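Local coordinates for protein AvGluR1 ligand binding domain (Adineta vaga, PDB 4IO6) that binds glutamate and, in this crystal, methionine, as the ligand-binding domain of a receptor that is probably a ligand-gated ion channel, at residues 107-112 with 174-179; 135-140 with 154-159. All coordinates share one frame; numbering follows the deposited sequence.

Interaction 1 (107-112 with 174-179); sequences MRILMR and IDVSFM. With MET (methionine), chain C.
R112 NH1 is gripped by two carbonyls. It donates to I174 O at 2.7 Å, within the carbonyl plane, and also to L169 O. NH2 of R112 forms a salt bridge with D175 OD1 at 2.9 Å, nearly in line with the C-O bond. The carboxylate plane is turned 59° from the guanidinium plane. R112 reaches back because its chain bends at chi3 (-55°). D175 OD2 pairs with R132, so D175 has a second charged partner, and R112 a second carbonyl. A water lies over one guanidinium face and joins R112 N to D175 O.

Backbone bonds of an antiparallel pair follow: R108 with M179 and L110 with S177 are hydrogen-bonded pairs, with two bonds each. The shortest is R108 N to M179 O, 2.7 Å. S177 OG turns elsewhere, to G134 O.

On one side of the sheet, L110 CD2 touches M179 SD at 3.8 Å, under helix 162-170. On the other, I109 and V176 lie side by side, with CG2 of I109 4.1 Å from CG1 of V176. I109 CG1 also approaches F178 CE1. The F178 ring meets F202 edge to face.

M107 SD comes within 3.4 Å of the CE of the bound methionine. Strands 103-112 and 176-180 form an antiparallel pair in a periplasmic-binding-protein-like lobe, with one end at the ligand cleft.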
# COMPACT_ATOMS: atom_id res chain seq x y z
N MET A 107 10.53 4.92 5.78
CA MET A 107 11.70 5.79 5.87
C MET A 107 12.88 5.11 6.53
O MET A 107 12.72 4.15 7.30
CB MET A 107 11.35 7.07 6.63
CG MET A 107 10.45 7.98 5.82
SD MET A 107 10.26 9.62 6.60
CE MET A 107 8.91 9.34 7.72
N ARG A 108 14.08 5.61 6.23
CA ARG A 108 15.32 5.16 6.85
C ARG A 108 16.09 6.37 7.38
O ARG A 108 15.95 7.48 6.87
CB ARG A 108 16.24 4.46 5.84
CG ARG A 108 15.69 3.21 5.14
CD ARG A 108 15.54 2.00 6.03
NE ARG A 108 16.66 1.66 6.93
CZ ARG A 108 17.72 0.90 6.63
NH1 ARG A 108 17.89 0.41 5.41
NH2 ARG A 108 18.63 0.66 7.57
N ILE A 109 16.95 6.11 8.37
CA ILE A 109 17.91 7.08 8.86
C ILE A 109 19.16 7.07 7.97
O ILE A 109 19.73 6.00 7.72
CB ILE A 109 18.30 6.77 10.30
CG1 ILE A 109 17.05 6.77 11.18
CG2 ILE A 109 19.32 7.77 10.81
CD1 ILE A 109 17.26 6.14 12.54
N LEU A 110 19.52 8.26 7.48
CA LEU A 110 20.72 8.50 6.65
C LEU A 110 21.82 9.14 7.48
O LEU A 110 21.55 10.05 8.24
CB LEU A 110 20.34 9.49 5.56
CG LEU A 110 21.45 9.81 4.56
CD1 LEU A 110 21.82 8.60 3.69
CD2 LEU A 110 21.02 10.98 3.65
N MET A 111 23.06 8.68 7.31
CA MET A 111 24.18 9.22 8.10
C MET A 111 25.49 9.00 7.37
O MET A 111 25.53 8.25 6.41
CB MET A 111 24.24 8.55 9.47
CG MET A 111 24.59 7.06 9.42
SD MET A 111 24.66 6.40 11.11
CE MET A 111 25.45 4.82 10.84
N ARG A 112 26.55 9.65 7.83
CA ARG A 112 27.89 9.37 7.32
C ARG A 112 28.34 8.01 7.83
O ARG A 112 28.06 7.65 8.97
CB ARG A 112 28.90 10.41 7.83
CG ARG A 112 28.78 11.79 7.22
CD ARG A 112 29.88 12.72 7.75
NE ARG A 112 29.90 12.78 9.23
CZ ARG A 112 29.08 13.52 9.97
NH1 ARG A 112 28.15 14.29 9.42
NH2 ARG A 112 29.17 13.48 11.30
N ILE A 174 25.40 18.49 9.99
CA ILE A 174 24.45 17.59 10.65
C ILE A 174 25.03 16.17 10.75
O ILE A 174 25.98 15.82 10.04
CB ILE A 174 23.08 17.57 9.92
CG1 ILE A 174 23.24 17.06 8.49
CG2 ILE A 174 22.47 18.98 9.98
CD1 ILE A 174 21.94 16.97 7.68
N ASP A 175 24.47 15.36 11.65
CA ASP A 175 24.87 13.98 11.83
C ASP A 175 23.90 12.97 11.22
O ASP A 175 24.27 11.84 10.95
CB ASP A 175 24.99 13.66 13.32
CG ASP A 175 26.20 14.31 13.98
OD1 ASP A 175 27.29 14.36 13.36
OD2 ASP A 175 26.08 14.77 15.14
N VAL A 176 22.63 13.34 11.06
CA VAL A 176 21.64 12.41 10.51
C VAL A 176 20.54 13.15 9.80
O VAL A 176 20.32 14.32 10.08
CB VAL A 176 20.90 11.60 11.59
CG1 VAL A 176 21.80 10.68 12.27
CG2 VAL A 176 20.25 12.54 12.65
N SER A 177 19.86 12.45 8.89
CA SER A 177 18.58 12.90 8.34
C SER A 177 17.71 11.67 8.03
O SER A 177 18.05 10.54 8.40
CB SER A 177 18.78 13.77 7.09
OG SER A 177 17.61 14.49 6.76
N PHE A 178 16.57 11.91 7.40
CA PHE A 178 15.63 10.83 7.04
C PHE A 178 15.44 10.83 5.53
O PHE A 178 15.39 11.91 4.91
CB PHE A 178 14.24 11.05 7.64
CG PHE A 178 14.20 11.15 9.15
CD1 PHE A 178 15.12 10.51 9.95
CD2 PHE A 178 13.16 11.86 9.76
CE1 PHE A 178 15.03 10.61 11.34
CE2 PHE A 178 13.05 11.94 11.13
CZ PHE A 178 13.97 11.33 11.92
N MET A 179 15.29 9.64 4.96
CA MET A 179 14.94 9.48 3.57
C MET A 179 13.92 8.36 3.42
O MET A 179 13.88 7.43 4.21
CB MET A 179 16.14 9.09 2.70
CG MET A 179 17.13 10.22 2.45
SD MET A 179 18.40 9.81 1.22
CE MET A 179 17.47 9.85 -0.31
N MET C . 7.92 11.16 0.17
CA MET C . 8.11 12.28 1.12
C MET C . 6.96 13.24 1.05
O MET C . 6.03 13.08 0.21
CB MET C . 9.43 13.03 0.88
CG MET C . 10.60 12.35 1.53
SD MET C . 10.42 12.53 3.36
CE MET C . 11.54 11.24 3.92
OXT MET C . 6.90 14.21 1.80
O HOH W 1 26.75 11.37 10.09

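Interaction 2 (135-140 with 154-159); sequences IRIGTA and RNFYPL. With MET (methionine), chain C.
I135 N donates to Y157 O at 2.9 Å, nearly straight. I135 O then receives L159 N, which sits 41° out of the carbonyl plane. I137 N closes the set on L159 O at 3.1 Å, in the carbonyl plane. A water bridges L159 O and I137 O.

These bonds join the two parallel strands of a beta-alpha-beta unit, 134-136 and 157-159, with helix 140-149 as the crossover.

The apolar contacts centre on F156. I135 CB lies over one ring face in a CH-pi contact, 3.8 Å from the F156 centroid. CG of F156 stands between its backbone N and carbonyl carbon (chi1 49°), which turns the ring back under I135. I137 CG2 comes to F156 CE1 and P158 CB. Across the strands, R136 CG packs on L159 CB at 3.8 Å.

The last group comes from the end of the first strand and the loop after it, with their ligand contacts. T139 OG1 donates to R136 O at 2.7 Å. Separately, it weakly caps G141 N and E142 N at the start of helix 140-149. A140 N donates to the methionine carboxylate at OXT, 2.8 Å. R136 NH2 makes a probable hydrogen bond to F178 O, and it lies in van der Waals contact with the ligand CE at 3.7 Å.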
# COMPACT_ATOMS: atom_id res chain seq x y z
N ILE A 135 16.32 18.08 8.79
CA ILE A 135 14.95 17.74 8.37
C ILE A 135 14.57 18.61 7.21
O ILE A 135 14.61 19.83 7.29
CB ILE A 135 13.95 17.95 9.54
CG1 ILE A 135 14.21 16.94 10.67
CG2 ILE A 135 12.51 17.90 9.07
CD1 ILE A 135 14.01 15.50 10.28
N ARG A 136 14.19 17.99 6.10
CA ARG A 136 13.69 18.74 4.95
C ARG A 136 12.28 19.28 5.26
O ARG A 136 11.36 18.52 5.54
CB ARG A 136 13.66 17.87 3.69
CG ARG A 136 15.02 17.69 3.08
CD ARG A 136 14.93 16.66 1.94
NE ARG A 136 14.90 15.32 2.49
CZ ARG A 136 14.37 14.24 1.90
NH1 ARG A 136 13.74 14.34 0.73
NH2 ARG A 136 14.45 13.07 2.50
N ILE A 137 12.11 20.59 5.23
CA ILE A 137 10.80 21.16 5.55
C ILE A 137 9.81 20.79 4.47
O ILE A 137 10.19 20.58 3.31
CB ILE A 137 10.88 22.68 5.79
CG1 ILE A 137 11.24 23.43 4.51
CG2 ILE A 137 11.85 22.96 6.93
CD1 ILE A 137 11.29 24.93 4.71
N GLY A 138 8.54 20.64 4.85
CA GLY A 138 7.49 20.34 3.89
C GLY A 138 7.60 18.94 3.36
O GLY A 138 7.33 18.69 2.19
N THR A 139 8.00 18.01 4.21
CA THR A 139 8.05 16.59 3.86
C THR A 139 7.43 15.74 4.96
O THR A 139 7.28 16.17 6.12
CB THR A 139 9.49 16.06 3.67
OG1 THR A 139 10.19 16.11 4.93
CG2 THR A 139 10.20 16.87 2.61
N ALA A 140 7.14 14.49 4.62
CA ALA A 140 6.69 13.54 5.63
C ALA A 140 7.72 13.29 6.75
O ALA A 140 7.35 12.90 7.87
CB ALA A 140 6.29 12.21 4.95
N ARG A 154 9.70 22.79 16.35
CA ARG A 154 10.52 22.83 15.15
C ARG A 154 11.95 23.25 15.53
O ARG A 154 12.38 24.38 15.28
CB ARG A 154 9.87 23.73 14.09
CG ARG A 154 8.72 23.02 13.37
CD ARG A 154 8.16 23.79 12.17
NE ARG A 154 6.85 23.25 11.80
CZ ARG A 154 5.74 23.47 12.49
NH1 ARG A 154 5.76 24.25 13.56
NH2 ARG A 154 4.59 22.93 12.09
N ASN A 155 12.68 22.33 16.15
CA ASN A 155 13.99 22.65 16.71
C ASN A 155 15.15 21.95 15.97
O ASN A 155 16.29 21.91 16.47
CB ASN A 155 14.03 22.30 18.21
CG ASN A 155 13.72 20.82 18.45
OD1 ASN A 155 13.75 20.03 17.51
ND2 ASN A 155 13.46 20.45 19.71
N PHE A 156 14.84 21.47 14.77
CA PHE A 156 15.79 20.74 13.92
C PHE A 156 16.60 21.69 13.07
O PHE A 156 16.37 22.90 13.08
CB PHE A 156 15.04 19.73 13.02
CG PHE A 156 13.86 20.32 12.29
CD1 PHE A 156 14.05 21.21 11.24
CD2 PHE A 156 12.57 20.01 12.68
CE1 PHE A 156 12.95 21.77 10.57
CE2 PHE A 156 11.46 20.57 12.02
CZ PHE A 156 11.66 21.46 10.97
N TYR A 157 17.58 21.16 12.33
CA TYR A 157 18.29 21.92 11.31
C TYR A 157 17.49 21.82 10.01
O TYR A 157 17.36 20.71 9.44
CB TYR A 157 19.70 21.35 11.11
CG TYR A 157 20.60 22.20 10.25
CD1 TYR A 157 20.58 22.10 8.87
CD2 TYR A 157 21.48 23.12 10.83
CE1 TYR A 157 21.42 22.91 8.09
CE2 TYR A 157 22.29 23.90 10.07
CZ TYR A 157 22.26 23.79 8.70
OH TYR A 157 23.09 24.60 7.94
N PRO A 158 16.93 22.94 9.54
CA PRO A 158 16.03 22.87 8.39
C PRO A 158 16.80 22.74 7.09
O PRO A 158 17.85 23.36 6.94
CB PRO A 158 15.28 24.20 8.42
CG PRO A 158 16.20 25.13 9.13
CD PRO A 158 17.02 24.32 10.10
N LEU A 159 16.27 21.93 6.18
CA LEU A 159 16.88 21.71 4.87
C LEU A 159 15.87 22.03 3.78
O LEU A 159 14.69 21.73 3.91
CB LEU A 159 17.33 20.24 4.76
CG LEU A 159 18.34 19.78 5.81
CD1 LEU A 159 18.41 18.26 5.86
CD2 LEU A 159 19.73 20.40 5.59
N MET C . 7.92 11.16 0.17
CA MET C . 8.11 12.28 1.12
C MET C . 6.96 13.24 1.05
O MET C . 6.03 13.08 0.21
CB MET C . 9.43 13.03 0.88
CG MET C . 10.60 12.35 1.53
SD MET C . 10.42 12.53 3.36
CE MET C . 11.54 11.24 3.92
OXT MET C . 6.90 14.21 1.80
O HOH W 2 12.44 21.14 2.03

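How the interactions relate
The two contacts have centres 12 Å apart. Both segments of interaction 2 fall between those of interaction 1 in sequence: 107-112 comes first, then 135-140, 154-159 and 174-179. Interaction 1 belongs to the antiparallel sheet, interaction 2 to the short parallel pair. They meet directly. F178 CD2 packs on I135 CD1, and I174 CG2 packs on the Y157 ring. Helix 162-170 touches side chains of both. Both contacts also reach the bound methionine, so together they form part of the wall of the ligand pocket.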